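Local coordinates for protein orotidine 5'-phosphate decarboxylase (Lactobacillus acidophilus, PDB 3TFX) that probably catalyses the decarboxylation of orotidine 5'-monophosphate to UMP, the last step of de novo UMP biosynthesis, as a homodimeric TIM barrel, at residues G93-I98 with K154-D159; S100-L105 with P116-V121; Q145-A150 with K169-N174. All blocks are in the same frame, centred on the assembly; numbering follows the deposited sequence.

Contact 1: G93-I98 with K154-D159; sequences GGSQMI and KHSGAD
The hydroxyl of Ser156 has two polar neighbours: its firm bond is to the backbone carbonyl of Met152, one turn back in helix 142-155, and across the contact its OG lies 2.9 Å from Ser95 OG. Ser95 puts its own hydroxyl there by setting OG anti to the backbone N (chi1 -175°), which carries the oxygen off the first turn of helix 95-108 toward the end of the other helix. Beneath the hydroxyls, carbon packs against carbon and against backbone carbonyl oxygens. Ser156 CB sits 3.5 Å from Ser95 O, and Ile98, one turn further along, sends its CG2 branch alongside. This methyl meets Ser156 CB at 3.8 Å and Ala158 CB at 4.0 Å, and it approaches Ser156 O to 3.3 Å. Small residues suit this turn, since a beta-branched side chain packs straight against their backbone. Gly157, with a phi of 92°, supplies the bend that leads from helix 142-155 toward strand 160-162. Gly94 is the N-cap residue of helix 95-108, and the amide of Ser95 bonds to Glu135 of the second subunit. The contact thus joins the start of helix 95-108 to the turn that leaves helix 142-155. Its chemistry implies a Ser156 hydroxyl anchored by Met152 and close enough to share a bond with Ser95, beside close methyl packing in a buried setting.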
loop_
_atom_site.group_PDB
_atom_site.type_symbol
_atom_site.label_atom_id
_atom_site.label_comp_id
_atom_site.label_asym_id
_atom_site.label_seq_id
_atom_site.Cartn_x
_atom_site.Cartn_y
_atom_site.Cartn_z
ATOM N N GLY A 93 -6.446 4.978 6.876
ATOM C CA GLY A 93 -6.004 3.962 7.838
ATOM C C GLY A 93 -6.114 4.383 9.296
ATOM O O GLY A 93 -5.974 3.550 10.207
ATOM N N GLY A 94 -6.340 5.679 9.523
ATOM C CA GLY A 94 -6.597 6.174 10.860
ATOM C C GLY A 94 -5.400 6.721 11.619
ATOM O O GLY A 94 -4.228 6.517 11.243
ATOM N N SER A 95 -5.727 7.408 12.708
ATOM C CA SER A 95 -4.783 8.133 13.545
ATOM C C SER A 95 -3.621 7.309 14.107
ATOM O O SER A 95 -2.453 7.730 14.037
ATOM C CB SER A 95 -5.544 8.750 14.720
ATOM O OG SER A 95 -4.654 9.534 15.466
ATOM N N GLN A 96 -3.941 6.160 14.701
ATOM C CA GLN A 96 -2.911 5.319 15.308
ATOM C C GLN A 96 -1.941 4.743 14.272
ATOM O O GLN A 96 -0.732 4.630 14.525
ATOM C CB GLN A 96 -3.517 4.199 16.171
ATOM C CG GLN A 96 -2.436 3.328 16.842
ATOM C CD GLN A 96 -1.527 4.123 17.784
ATOM O OE1 GLN A 96 -2.013 4.842 18.666
ATOM N NE2 GLN A 96 -0.202 3.997 17.600
HETATM N N MSE A 97 -2.476 4.393 13.108
HETATM C CA MSE A 97 -1.656 3.851 12.029
HETATM C C MSE A 97 -0.627 4.880 11.549
HETATM O O MSE A 97 0.527 4.544 11.257
HETATM C CB MSE A 97 -2.544 3.398 10.870
HETATM C CG MSE A 97 -1.833 2.481 9.906
HETATM SE SE MSE A 97 -2.442 2.761 8.073
HETATM C CE MSE A 97 -1.734 4.566 7.797
ATOM N N ILE A 98 -1.042 6.141 11.487
ATOM C CA ILE A 98 -0.135 7.207 11.066
ATOM C C ILE A 98 0.985 7.373 12.109
ATOM O O ILE A 98 2.165 7.440 11.744
ATOM C CB ILE A 98 -0.878 8.538 10.793
ATOM C CG1 ILE A 98 -1.852 8.385 9.625
ATOM C CG2 ILE A 98 0.116 9.694 10.538
ATOM C CD1 ILE A 98 -2.836 9.578 9.462
ATOM N N LYS A 154 -1.664 15.593 10.389
ATOM C CA LYS A 154 -0.817 16.539 11.137
ATOM C C LYS A 154 -0.803 16.220 12.638
ATOM O O LYS A 154 0.258 16.143 13.234
ATOM C CB LYS A 154 -1.245 17.996 10.887
ATOM C CG LYS A 154 -0.710 19.053 11.871
ATOM C CD LYS A 154 0.775 19.307 11.704
ATOM C CE LYS A 154 1.286 20.435 12.596
ATOM N NZ LYS A 154 2.774 20.584 12.449
ATOM N N HIS A 155 -1.976 16.010 13.235
ATOM C CA HIS A 155 -2.036 15.684 14.671
ATOM C C HIS A 155 -1.578 14.274 15.013
ATOM O O HIS A 155 -1.470 13.934 16.185
ATOM C CB HIS A 155 -3.428 15.942 15.247
ATOM C CG HIS A 155 -3.851 17.372 15.160
ATOM N ND1 HIS A 155 -3.002 18.416 15.461
ATOM C CD2 HIS A 155 -5.030 17.935 14.805
ATOM C CE1 HIS A 155 -3.633 19.562 15.277
ATOM N NE2 HIS A 155 -4.870 19.298 14.891
ATOM N N SER A 156 -1.273 13.472 13.996
ATOM C CA SER A 156 -0.863 12.090 14.209
ATOM C C SER A 156 0.580 11.761 13.820
ATOM O O SER A 156 0.910 10.593 13.627
ATOM C CB SER A 156 -1.815 11.146 13.481
ATOM O OG SER A 156 -3.150 11.395 13.868
ATOM N N GLY A 157 1.430 12.773 13.684
ATOM C CA GLY A 157 2.834 12.543 13.327
ATOM C C GLY A 157 3.225 12.576 11.853
ATOM O O GLY A 157 4.392 12.381 11.521
ATOM N N ALA A 158 2.275 12.815 10.957
ATOM C CA ALA A 158 2.642 12.981 9.540
ATOM C C ALA A 158 3.398 14.293 9.353
ATOM O O ALA A 158 3.097 15.285 9.997
ATOM C CB ALA A 158 1.423 12.940 8.647
ATOM N N ASP A 159 4.381 14.294 8.465
ATOM C CA ASP A 159 5.133 15.508 8.176
ATOM C C ASP A 159 4.510 16.351 7.068
ATOM O O ASP A 159 4.873 17.514 6.879
ATOM C CB ASP A 159 6.563 15.149 7.820
ATOM C CG ASP A 159 7.248 14.392 8.923
ATOM O OD1 ASP A 159 7.406 14.965 10.023
ATOM O OD2 ASP A 159 7.625 13.229 8.692
#

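Contact 2: S100-L105 with P116-V121; sequences SAKDGL and PKLLAV
Pro116 meets the helix in two ways, through its ring and through its carbonyl oxygen. Ring atom CB lies 4.1 Å from Leu105 CG, the two side chains crossing obliquely, and a rigid, compact ring suits this buried approach to the strand. The oxygen, Pro116 O, receives a weak hydrogen bond of 3.1 Å from Lys102 NZ. Lys102 begins with CG anti to the backbone N (chi1 -172°) and then bends at chi2, so that a chain leaving the helix at its flank brings the ammonium over to the residue that leads into the strand. Its stronger partner there is the carboxylate of Asp159, with which it forms a salt bridge; that counter-charge probably helps the ammonium tolerate Lys117 NZ, 6.5 Å from Lys102 NZ. The CB of Lys117 points away from the helix, and the residue lies at the margin of the contact.

Helix 95-108 is the crossover of a beta-alpha-beta unit whose strands, 86-90 and 117-121, are neighbours in the parallel barrel. The short segments run nearly antiparallel, at 159°, with their axes 9.1 Å apart, the usual spacing of a helix laid on a sheet.

Leu118 is the strand residue whose CB is directed at the helix. Its CD2 methyl reaches Ala101 CB at 3.8 Å and lies 3.6 Å from Lys102 N, close against the helix backbone. Alanine suits position 101 because its single methyl lets the leucine come so near. From the next turn Leu105 crosses Leu118 at about a right angle, its CD2 resting 3.6 Å from Leu118 CB. Leu105 also touches Ala76 of helix 69-80, while Leu118 packs on Val89 of strand 86-90.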
loop_
_atom_site.group_PDB
_atom_site.type_symbol
_atom_site.label_atom_id
_atom_site.label_comp_id
_atom_site.label_asym_id
_atom_site.label_seq_id
_atom_site.Cartn_x
_atom_site.Cartn_y
_atom_site.Cartn_z
ATOM N N SER A 100 2.081 5.138 14.215
ATOM C CA SER A 100 2.942 3.944 14.166
ATOM C C SER A 100 3.887 3.999 12.970
ATOM O O SER A 100 5.045 3.624 13.063
ATOM C CB SER A 100 2.092 2.662 14.151
ATOM O OG SER A 100 1.441 2.463 15.401
ATOM N N ALA A 101 3.389 4.507 11.851
ATOM C CA ALA A 101 4.196 4.666 10.644
ATOM C C ALA A 101 5.406 5.557 10.922
ATOM O O ALA A 101 6.539 5.208 10.579
ATOM C CB ALA A 101 3.348 5.225 9.513
ATOM N N LYS A 102 5.166 6.682 11.590
ATOM C CA LYS A 102 6.233 7.613 11.920
ATOM C C LYS A 102 7.232 6.996 12.903
ATOM O O LYS A 102 8.440 7.165 12.725
ATOM C CB LYS A 102 5.686 8.938 12.477
ATOM C CG LYS A 102 6.776 10.033 12.664
ATOM C CD LYS A 102 7.389 10.505 11.323
ATOM C CE LYS A 102 8.640 11.408 11.531
ATOM N NZ LYS A 102 9.364 11.796 10.238
ATOM N N ASP A 103 6.728 6.281 13.914
ATOM C CA ASP A 103 7.591 5.574 14.890
ATOM C C ASP A 103 8.435 4.503 14.218
ATOM O O ASP A 103 9.613 4.316 14.547
ATOM C CB ASP A 103 6.770 4.931 16.003
ATOM C CG ASP A 103 6.123 5.948 16.910
ATOM O OD1 ASP A 103 6.675 7.053 17.060
ATOM O OD2 ASP A 103 5.045 5.650 17.471
ATOM N N GLY A 104 7.824 3.800 13.272
ATOM C CA GLY A 104 8.553 2.839 12.438
ATOM C C GLY A 104 9.650 3.499 11.620
ATOM O O GLY A 104 10.773 2.989 11.549
ATOM N N LEU A 105 9.324 4.624 10.979
ATOM C CA LEU A 105 10.315 5.418 10.233
ATOM C C LEU A 105 11.515 5.792 11.119
ATOM O O LEU A 105 12.669 5.603 10.735
ATOM C CB LEU A 105 9.651 6.684 9.646
ATOM C CG LEU A 105 9.173 6.790 8.178
ATOM C CD1 LEU A 105 8.997 5.471 7.439
ATOM C CD2 LEU A 105 7.934 7.691 7.997
ATOM N N PRO A 116 13.056 9.748 7.206
ATOM C CA PRO A 116 12.192 10.021 6.068
ATOM C C PRO A 116 10.955 10.831 6.478
ATOM O O PRO A 116 10.464 10.695 7.602
ATOM C CB PRO A 116 11.770 8.621 5.613
ATOM C CG PRO A 116 12.850 7.725 6.042
ATOM C CD PRO A 116 13.457 8.330 7.277
ATOM N N LYS A 117 10.474 11.678 5.581
ATOM C CA LYS A 117 9.261 12.456 5.843
ATOM C C LYS A 117 8.049 11.577 5.547
ATOM O O LYS A 117 8.018 10.898 4.532
ATOM C CB LYS A 117 9.239 13.741 4.998
ATOM C CG LYS A 117 10.421 14.664 5.256
ATOM C CD LYS A 117 10.113 15.578 6.432
ATOM C CE LYS A 117 11.249 15.679 7.430
ATOM N NZ LYS A 117 12.328 16.603 7.014
ATOM N N LEU A 118 7.072 11.575 6.451
ATOM C CA LEU A 118 5.862 10.768 6.286
ATOM C C LEU A 118 4.761 11.625 5.701
ATOM O O LEU A 118 4.332 12.608 6.305
ATOM C CB LEU A 118 5.400 10.201 7.634
ATOM C CG LEU A 118 4.111 9.381 7.697
ATOM C CD1 LEU A 118 4.228 8.117 6.836
ATOM C CD2 LEU A 118 3.782 9.032 9.173
ATOM N N LEU A 119 4.281 11.240 4.536
ATOM C CA LEU A 119 3.251 12.021 3.879
ATOM C C LEU A 119 1.950 11.240 3.850
ATOM O O LEU A 119 1.942 10.057 3.508
ATOM C CB LEU A 119 3.691 12.375 2.448
ATOM C CG LEU A 119 5.041 13.075 2.296
ATOM C CD1 LEU A 119 5.501 13.037 0.836
ATOM C CD2 LEU A 119 4.941 14.515 2.787
ATOM N N ALA A 120 0.855 11.903 4.185
ATOM C CA ALA A 120 -0.456 11.258 4.183
ATOM C C ALA A 120 -1.162 11.476 2.870
ATOM O O ALA A 120 -1.208 12.595 2.338
ATOM C CB ALA A 120 -1.327 11.759 5.327
ATOM N N VAL A 121 -1.675 10.383 2.331
ATOM C CA VAL A 121 -2.619 10.450 1.250
ATOM C C VAL A 121 -3.974 10.633 1.877
ATOM O O VAL A 121 -4.282 10.077 2.943
ATOM C CB VAL A 121 -2.582 9.184 0.370
ATOM C CG1 VAL A 121 -3.844 9.068 -0.514
ATOM C CG2 VAL A 121 -1.303 9.193 -0.476
#

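Contact 3: Q145-A150 with K169-N174; sequences QVLSLA and KKLHEN
The side-chain amide of Asn174 turns one flat face to Leu147, whose two methyls both lie over it. Leu147 CD1 is 3.6 Å from Asn174 CG, and Leu147 CD2 is 3.7 Å from Asn174 ND2; the side chains cross at about a right angle. At the edge of the amide, ND2 donates to Lys170 O, one turn earlier in the same helix, over 2.7 Å and nearly straight (164°). That oxygen lies close to the amide plane, so the bond fixes the rotation of the group and holds its face toward the leucine. Lys170 O also accepts from Asn174 N, the two donors arriving from opposite faces of the carbonyl plane. Asparagine suits this exposed end of the contact: its polar edge folds back on its own helix, while CB meets Leu147 CD1 at 3.5 Å.

Helices 142-155 and 168-175 are successive outer helices of the TIM barrel, linked through strand 160-162. The short segments cross at -42° with axes 10.2 Å apart.

Deeper in, the packing is purely aliphatic. Leu171, its CG anti to the carbonyl carbon (chi1 -58°), lays CD2 among Val146, Leu147 and Ala150. This methyl is 3.9 Å from Leu147 CA, and both Val146 CG1 and Ala150 CB stand 4.1 Å from Leu171 CD2. The small alanine and the short valine let the leucine approach the backbone of the facing helix. Leu171 and Ala150 both touch Val161 of strand 160-162, and Leu171 continues onto Tyr181 of strand 180-183.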
loop_
_atom_site.group_PDB
_atom_site.type_symbol
_atom_site.label_atom_id
_atom_site.label_comp_id
_atom_site.label_asym_id
_atom_site.label_seq_id
_atom_site.Cartn_x
_atom_site.Cartn_y
_atom_site.Cartn_z
ATOM N N GLN A 145 -13.829 16.412 3.723
ATOM C CA GLN A 145 -13.201 15.122 4.018
ATOM C C GLN A 145 -11.679 15.219 3.889
ATOM O O GLN A 145 -10.935 14.714 4.732
ATOM C CB GLN A 145 -13.766 14.020 3.104
ATOM C CG GLN A 145 -13.000 12.686 3.133
ATOM C CD GLN A 145 -13.264 11.852 4.392
ATOM O OE1 GLN A 145 -13.971 12.278 5.324
ATOM N NE2 GLN A 145 -12.698 10.650 4.420
ATOM N N VAL A 146 -11.236 15.903 2.840
ATOM C CA VAL A 146 -9.823 16.133 2.590
ATOM C C VAL A 146 -9.166 16.909 3.730
ATOM O O VAL A 146 -8.117 16.494 4.236
ATOM C CB VAL A 146 -9.580 16.809 1.220
ATOM C CG1 VAL A 146 -8.146 17.356 1.117
ATOM C CG2 VAL A 146 -9.839 15.808 0.102
ATOM N N LEU A 147 -9.782 18.017 4.140
ATOM C CA LEU A 147 -9.253 18.834 5.233
ATOM C C LEU A 147 -9.217 18.046 6.560
ATOM O O LEU A 147 -8.229 18.092 7.298
ATOM C CB LEU A 147 -10.056 20.131 5.364
ATOM C CG LEU A 147 -9.822 21.005 6.610
ATOM C CD1 LEU A 147 -8.400 21.503 6.623
ATOM C CD2 LEU A 147 -10.831 22.186 6.706
ATOM N N SER A 148 -10.276 17.299 6.834
ATOM C CA SER A 148 -10.369 16.461 8.041
ATOM C C SER A 148 -9.259 15.387 8.111
ATOM O O SER A 148 -8.620 15.204 9.149
ATOM C CB SER A 148 -11.751 15.804 8.094
ATOM O OG SER A 148 -11.872 14.948 9.205
ATOM N N LEU A 149 -9.041 14.689 7.001
ATOM C CA LEU A 149 -7.950 13.710 6.898
ATOM C C LEU A 149 -6.580 14.385 7.055
ATOM O O LEU A 149 -5.716 13.882 7.757
ATOM C CB LEU A 149 -8.027 12.993 5.550
ATOM C CG LEU A 149 -8.673 11.604 5.422
ATOM C CD1 LEU A 149 -9.492 11.131 6.613
ATOM C CD2 LEU A 149 -9.427 11.467 4.132
ATOM N N ALA A 150 -6.403 15.540 6.415
ATOM C CA ALA A 150 -5.143 16.267 6.503
ATOM C C ALA A 150 -4.838 16.738 7.938
ATOM O O ALA A 150 -3.738 16.509 8.441
ATOM C CB ALA A 150 -5.119 17.426 5.520
ATOM N N LYS A 169 -4.074 26.146 -0.306
ATOM C CA LYS A 169 -4.507 27.310 0.471
ATOM C C LYS A 169 -5.429 26.941 1.630
ATOM O O LYS A 169 -5.188 27.362 2.753
ATOM C CB LYS A 169 -5.104 28.426 -0.412
ATOM C CG LYS A 169 -4.218 28.809 -1.623
ATOM C CD LYS A 169 -4.035 30.327 -1.783
ATOM C CE LYS A 169 -3.312 30.645 -3.080
ATOM N NZ LYS A 169 -2.350 31.770 -2.927
ATOM N N LYS A 170 -6.470 26.153 1.368
ATOM C CA LYS A 170 -7.360 25.685 2.447
ATOM C C LYS A 170 -6.608 24.842 3.479
ATOM O O LYS A 170 -6.785 25.034 4.677
ATOM C CB LYS A 170 -8.544 24.867 1.917
ATOM C CG LYS A 170 -9.554 25.634 1.080
ATOM C CD LYS A 170 -10.520 24.669 0.348
ATOM C CE LYS A 170 -9.794 23.737 -0.665
ATOM N NZ LYS A 170 -10.709 22.769 -1.343
ATOM N N LEU A 171 -5.785 23.905 3.010
ATOM C CA LEU A 171 -5.026 23.056 3.927
ATOM C C LEU A 171 -4.077 23.891 4.778
ATOM O O LEU A 171 -4.071 23.760 6.002
ATOM C CB LEU A 171 -4.307 21.913 3.199
ATOM C CG LEU A 171 -5.191 20.948 2.378
ATOM C CD1 LEU A 171 -4.409 19.728 1.931
ATOM C CD2 LEU A 171 -6.434 20.511 3.132
ATOM N N HIS A 172 -3.323 24.778 4.127
ATOM C CA HIS A 172 -2.379 25.668 4.809
ATOM C C HIS A 172 -3.090 26.561 5.842
ATOM O O HIS A 172 -2.671 26.612 6.996
ATOM C CB HIS A 172 -1.573 26.496 3.801
ATOM C CG HIS A 172 -0.669 27.508 4.438
ATOM N ND1 HIS A 172 -1.054 28.814 4.665
ATOM C CD2 HIS A 172 0.599 27.403 4.895
ATOM C CE1 HIS A 172 -0.061 29.466 5.240
ATOM N NE2 HIS A 172 0.955 28.636 5.388
ATOM N N GLU A 173 -4.169 27.225 5.419
ATOM C CA GLU A 173 -5.031 28.039 6.298
ATOM C C GLU A 173 -5.324 27.345 7.619
ATOM O O GLU A 173 -5.332 27.978 8.668
ATOM C CB GLU A 173 -6.391 28.325 5.625
ATOM C CG GLU A 173 -6.516 29.637 4.861
ATOM C CD GLU A 173 -6.851 30.842 5.759
ATOM O OE1 GLU A 173 -7.384 31.846 5.232
ATOM O OE2 GLU A 173 -6.568 30.812 6.979
ATOM N N ASN A 174 -5.601 26.044 7.545
ATOM C CA ASN A 174 -5.932 25.241 8.723
ATOM C C ASN A 174 -4.748 24.589 9.454
ATOM O O ASN A 174 -4.779 24.433 10.674
ATOM C CB ASN A 174 -6.969 24.187 8.338
ATOM C CG ASN A 174 -8.317 24.805 7.998
ATOM O OD1 ASN A 174 -9.140 25.009 8.878
ATOM N ND2 ASN A 174 -8.536 25.120 6.720
#

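Contacts 1 and 2 share helix 95-108, and their centres are 8 Å apart. Asp159 ties them together: its OD2 makes a 2.7 Å salt bridge with Lys102 NZ, and Asp159 N probably bonds to Leu118 O at 2.7 Å. Contact 3 shares helix 142-155 with contact 1, 14 Å between centres, and lies about 18 Å from the centre of contact 2. Contact 2 packs on strand 117-121, and contact 3 touches Val161 of the neighbouring strand 160-162. Contact 2 comes nearest to the predicted substrate site, with Ala101 about 5 Å from Met65 between side chains; Leu118 is about 10 Å from Lys64, the predicted proton donor. Contacts 1 and 3 also touch the second subunit.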